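PDB 1WWP: nucleotidyltransferase from Thermus thermophilus HB8, which is of unknown function but belongs to the nucleotidyltransferase substrate-binding protein family, and so probably assists a nucleotidyltransferase in holding its substrate. Local coordinates for the interface of chains A and B. Sequence-based numbering; all coordinates share one arbitrary frame. Chains: chain A/B, hypothetical protein TTHA0636.

Contact 1: the interface of chains A and B. Residues chain A 24, 91; chain B 1, 4-5, 8, 32.
A:Tyr91 presses its ring onto helix 2-13 of chain B, with the backbone of B:Ala5 beneath one face: the alanine CA lies over the ring centre, 3.8 Å from the centroid of A:Tyr91, a CH-pi contact. Alanine suits the place: its CA can come close under the ring and its short CB passes beside CG and CD2, where a longer side chain would probably crowd the ring. The rim of the ring reaches B:Lys4 and B:Thr8; CE1 of A:Tyr91 touches the methyl CG2 of B:Thr8 at 3.9 Å. Near B:Lys4 the phenol end is modelled too close to CB to be trusted, and A:Tyr91 is poorly ordered. The carbonyl end of the selenomethionine B:Met1, also poorly ordered, borders the CE2 side.

A second CH-pi contact follows further back on the same side chain. CB of A:Tyr91 sits over the face of the B:Tyr32 ring, 3.9 Å from its centroid, and the two side chains cross at about a right angle. With CG anti to the backbone N (chi1 162°), the A:Tyr91 ring extends from this point towards B:Ala5.

Behind them, B:Thr8 OG1 meets B:Tyr32 OH in a 2.6 Å hydrogen bond at the ring's edge. B:Thr8 OG1 also donates to B:Ala5 O, on a lone pair in the carbonyl plane; the two bonds probably tie the B:Tyr32 hydroxyl, from helix 20-49, to helix 2-13 of the same chain. A:Asp24 OD1 stays 4.0 Å from B:Tyr32 OH.

The site joins the loop before helix 93-116 of chain A to helices 2-13 and 20-49 of chain B.

Contact 2: the interface of chains A and B. Residues chain A 28, 31-32; chain B 27, 31, 87-90.
This patch belongs to a two-fold symmetric interface between identical chains, in which helix 20-49 of chain A meets its counterpart and the 87-90 turn of chain B; it helps hold the pair together, though the structure alone does not show that the dimer forms in solution. A:Gln28 carries much of the contact, its amide suited to a mixed site because one end accepts and the other donates. B:Thr90 OG1 donates to the carbonyl OE1 of A:Gln28 at 3.1 Å, tilted 27° from the amide plane; B:Thr90 is poorly ordered, so this bond is less certain. On the other end, NE2 of A:Gln28 makes a weak, bent bond to B:Glu31 OE1 at 3.0 Å, amide and carboxylate standing nearly perpendicular.

CG leaves A:Gln28 opposite the backbone N, and a bend at chi2 (71°) turns the amide towards chain B. There CD of A:Gln28 packs 3.8 Å from the methyl CG2 of B:Thr87, with CG2 of B:Ile27 also near. With an alanine at A:Gln28, the B:Thr90 hydroxyl would probably lose its acceptor across the interface and the B:Thr87 methyl would be left facing a gap.

The two copies of the glutamate come from opposite directions, A:Glu31 OE2 lying 2.7 Å from B:Glu31 OE1 with the carboxylates almost at right angles. Such a pair would probably need a shared proton to be a hydrogen bond; if both were charged they would probably repel each other.

Next to this, the A:Tyr32 side chain crosses B:Thr90 at about a right angle, CD2 of A:Tyr32 lying 3.9 Å from CB of B:Thr90. Residues 87 to 90 of chain B are poorly ordered, and the very short approach of B:Val88 O to A:Tyr32 is doubtful.

In the fold, the turn follows helix 71-86 and leads towards helix 93-116, so chain B presents a helix junction to the long helix of chain A.

Contact 1: the interface of chains A and B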
loop_
_atom_site.group_PDB
_atom_site.type_symbol
_atom_site.label_atom_id
_atom_site.label_comp_id
_atom_site.label_asym_id
_atom_site.label_seq_id
_atom_site.Cartn_x
_atom_site.Cartn_y
_atom_site.Cartn_z
ATOM N N ASP A 24 -5.134 10.051 -1.906
ATOM C CA ASP A 24 -4.479 8.792 -2.255
ATOM C C ASP A 24 -3.005 8.856 -1.852
ATOM O O ASP A 24 -2.446 7.888 -1.334
ATOM C CB ASP A 24 -4.652 8.522 -3.757
ATOM C CG ASP A 24 -6.086 8.148 -4.106
ATOM O OD1 ASP A 24 -6.409 8.024 -5.310
ATOM O OD2 ASP A 24 -6.893 7.972 -3.155
ATOM N N TYR A 91 -10.024 2.067 -3.092
ATOM C CA TYR A 91 -10.478 2.520 -4.389
ATOM C C TYR A 91 -11.864 3.117 -4.116
ATOM O O TYR A 91 -12.374 3.925 -4.889
ATOM C CB TYR A 91 -10.597 1.363 -5.380
ATOM C CG TYR A 91 -11.459 1.741 -6.551
ATOM C CD1 TYR A 91 -11.237 2.937 -7.233
ATOM C CD2 TYR A 91 -12.552 0.962 -6.922
ATOM C CE1 TYR A 91 -12.087 3.358 -8.245
ATOM C CE2 TYR A 91 -13.410 1.371 -7.942
ATOM C CZ TYR A 91 -13.172 2.574 -8.593
ATOM O OH TYR A 91 -14.022 3.011 -9.580
HETATM N N MSE B 1 -15.272 -2.415 -12.036
HETATM C CA MSE B 1 -14.760 -2.660 -10.656
HETATM C C MSE B 1 -13.242 -2.581 -10.699
HETATM O O MSE B 1 -12.635 -1.706 -10.065
HETATM C CB MSE B 1 -15.151 -4.052 -10.177
HETATM C CG MSE B 1 -16.591 -4.433 -10.400
HETATM SE SE MSE B 1 -16.806 -6.276 -9.874
HETATM C CE MSE B 1 -16.175 -7.118 -11.502
ATOM N N LYS B 4 -12.715 0.041 -13.219
ATOM C CA LYS B 4 -12.927 1.367 -12.663
ATOM C C LYS B 4 -11.740 1.763 -11.809
ATOM O O LYS B 4 -11.370 2.923 -11.773
ATOM C CB LYS B 4 -14.226 1.413 -11.869
ATOM C CG LYS B 4 -15.450 1.416 -12.774
ATOM C CD LYS B 4 -16.743 1.245 -11.992
ATOM C CE LYS B 4 -17.928 1.079 -12.937
ATOM N NZ LYS B 4 -19.180 0.731 -12.206
ATOM N N ALA B 5 -11.138 0.801 -11.122
ATOM C CA ALA B 5 -9.964 1.116 -10.332
ATOM C C ALA B 5 -8.892 1.499 -11.350
ATOM O O ALA B 5 -8.228 2.527 -11.208
ATOM C CB ALA B 5 -9.499 -0.091 -9.524
ATOM N N THR B 8 -8.885 5.028 -12.722
ATOM C CA THR B 8 -8.274 6.089 -11.924
ATOM C C THR B 8 -6.746 6.038 -11.933
ATOM O O THR B 8 -6.084 7.069 -11.738
ATOM C CB THR B 8 -8.801 6.091 -10.482
ATOM O OG1 THR B 8 -8.251 4.986 -9.759
ATOM C CG2 THR B 8 -10.336 5.986 -10.478
ATOM N N TYR B 32 -3.955 -0.545 -5.324
ATOM C CA TYR B 32 -5.333 -1.001 -5.262
ATOM C C TYR B 32 -5.877 -1.473 -6.595
ATOM O O TYR B 32 -6.845 -2.212 -6.637
ATOM C CB TYR B 32 -6.245 0.025 -4.586
ATOM C CG TYR B 32 -6.537 1.290 -5.336
ATOM C CD1 TYR B 32 -6.986 1.264 -6.649
ATOM C CD2 TYR B 32 -6.500 2.522 -4.676
ATOM C CE1 TYR B 32 -7.404 2.444 -7.292
ATOM C CE2 TYR B 32 -6.908 3.688 -5.302
ATOM C CZ TYR B 32 -7.354 3.648 -6.601
ATOM O OH TYR B 32 -7.728 4.821 -7.226
#

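Contact 2: the interface of chains A and B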
loop_
_atom_site.group_PDB
_atom_site.type_symbol
_atom_site.label_atom_id
_atom_site.label_comp_id
_atom_site.label_asym_id
_atom_site.label_seq_id
_atom_site.Cartn_x
_atom_site.Cartn_y
_atom_site.Cartn_z
ATOM N N GLN A 28 -0.758 6.521 0.746
ATOM C CA GLN A 28 0.504 5.898 0.385
ATOM C C GLN A 28 1.567 6.251 1.428
ATOM O O GLN A 28 2.314 5.386 1.889
ATOM C CB GLN A 28 0.946 6.382 -1.008
ATOM C CG GLN A 28 2.395 6.054 -1.373
ATOM C CD GLN A 28 2.647 4.566 -1.632
ATOM O OE1 GLN A 28 3.775 4.172 -1.933
ATOM N NE2 GLN A 28 1.604 3.742 -1.519
ATOM N N GLU A 31 1.215 4.468 4.611
ATOM C CA GLU A 31 1.717 3.105 4.478
ATOM C C GLU A 31 3.194 3.003 4.804
ATOM O O GLU A 31 3.577 2.282 5.731
ATOM C CB GLU A 31 1.468 2.582 3.063
ATOM C CG GLU A 31 0.008 2.248 2.766
ATOM C CD GLU A 31 -0.167 1.587 1.403
ATOM O OE1 GLU A 31 -1.212 0.945 1.175
ATOM O OE2 GLU A 31 0.739 1.703 0.552
ATOM N N TYR A 32 4.037 3.732 4.074
ATOM C CA TYR A 32 5.457 3.625 4.353
ATOM C C TYR A 32 5.892 4.236 5.672
ATOM O O TYR A 32 6.938 3.873 6.203
ATOM C CB TYR A 32 6.304 4.141 3.174
ATOM C CG TYR A 32 6.240 5.609 2.813
ATOM C CD1 TYR A 32 6.759 6.582 3.661
ATOM C CD2 TYR A 32 5.777 6.007 1.548
ATOM C CE1 TYR A 32 6.834 7.931 3.252
ATOM C CE2 TYR A 32 5.847 7.339 1.131
ATOM C CZ TYR A 32 6.381 8.295 1.981
ATOM O OH TYR A 32 6.488 9.598 1.539
ATOM N N ILE B 27 1.232 5.617 -7.260
ATOM C CA ILE B 27 1.696 4.356 -6.722
ATOM C C ILE B 27 0.598 3.723 -5.871
ATOM O O ILE B 27 0.416 2.510 -5.912
ATOM C CB ILE B 27 2.992 4.509 -5.922
ATOM C CG1 ILE B 27 4.129 4.879 -6.889
ATOM C CG2 ILE B 27 3.369 3.167 -5.255
ATOM C CD1 ILE B 27 5.372 5.361 -6.186
ATOM N N GLU B 31 -1.351 -0.011 -6.516
ATOM C CA GLU B 31 -1.564 -1.015 -5.481
ATOM C C GLU B 31 -3.009 -1.472 -5.415
ATOM O O GLU B 31 -3.277 -2.667 -5.449
ATOM C CB GLU B 31 -1.175 -0.499 -4.104
ATOM C CG GLU B 31 0.313 -0.479 -3.782
ATOM C CD GLU B 31 0.557 -0.031 -2.346
ATOM O OE1 GLU B 31 0.223 1.116 -2.017
ATOM O OE2 GLU B 31 1.071 -0.828 -1.529
ATOM N N THR B 87 6.236 -1.358 -2.626
ATOM C CA THR B 87 5.492 -0.120 -2.459
ATOM C C THR B 87 5.331 0.143 -0.957
ATOM O O THR B 87 4.568 1.016 -0.536
ATOM C CB THR B 87 4.097 -0.219 -3.143
ATOM O OG1 THR B 87 4.264 -0.372 -4.561
ATOM C CG2 THR B 87 3.277 1.028 -2.886
ATOM N N VAL B 88 6.060 -0.620 -0.149
ATOM C CA VAL B 88 6.013 -0.455 1.298
ATOM C C VAL B 88 6.930 0.696 1.727
ATOM O O VAL B 88 6.444 1.784 2.009
ATOM C CB VAL B 88 6.421 -1.763 2.019
ATOM C CG1 VAL B 88 6.764 -1.483 3.463
ATOM C CG2 VAL B 88 5.278 -2.761 1.957
ATOM N N HIS B 89 8.243 0.463 1.768
ATOM C CA HIS B 89 9.208 1.504 2.153
ATOM C C HIS B 89 9.481 2.417 0.956
ATOM O O HIS B 89 10.629 2.640 0.569
ATOM C CB HIS B 89 10.519 0.863 2.649
ATOM C CG HIS B 89 11.219 0.007 1.632
ATOM N ND1 HIS B 89 12.213 -0.886 1.978
ATOM C CD2 HIS B 89 11.090 -0.080 0.287
ATOM C CE1 HIS B 89 12.663 -1.485 0.889
ATOM N NE2 HIS B 89 12.000 -1.014 -0.150
ATOM N N THR B 90 8.408 2.966 0.400
ATOM C CA THR B 90 8.494 3.799 -0.788
ATOM C C THR B 90 9.081 5.200 -0.712
ATOM O O THR B 90 9.354 5.783 -1.764
ATOM C CB THR B 90 7.127 3.913 -1.476
ATOM O OG1 THR B 90 6.392 2.702 -1.277
ATOM C CG2 THR B 90 7.311 4.113 -2.974
#

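The centres of the C-alpha atoms of contact 1 and contact 2 lie about 16 Å apart. Both pair helix 20-49 with the turn that links helix 71-86 to helix 93-116, but with the chains exchanged: chain A supplies the turn in contact 1, chain B in contact 2. By the two-fold symmetry, residue 32 serves both, its ring meeting residue 91 of the partner's turn in contact 1 and residue 90 in contact 2. Contact 2 includes the meeting of the two long helices, whereas contact 1 adds the N-terminal helix at the flank. Together they would let each chain embrace the other.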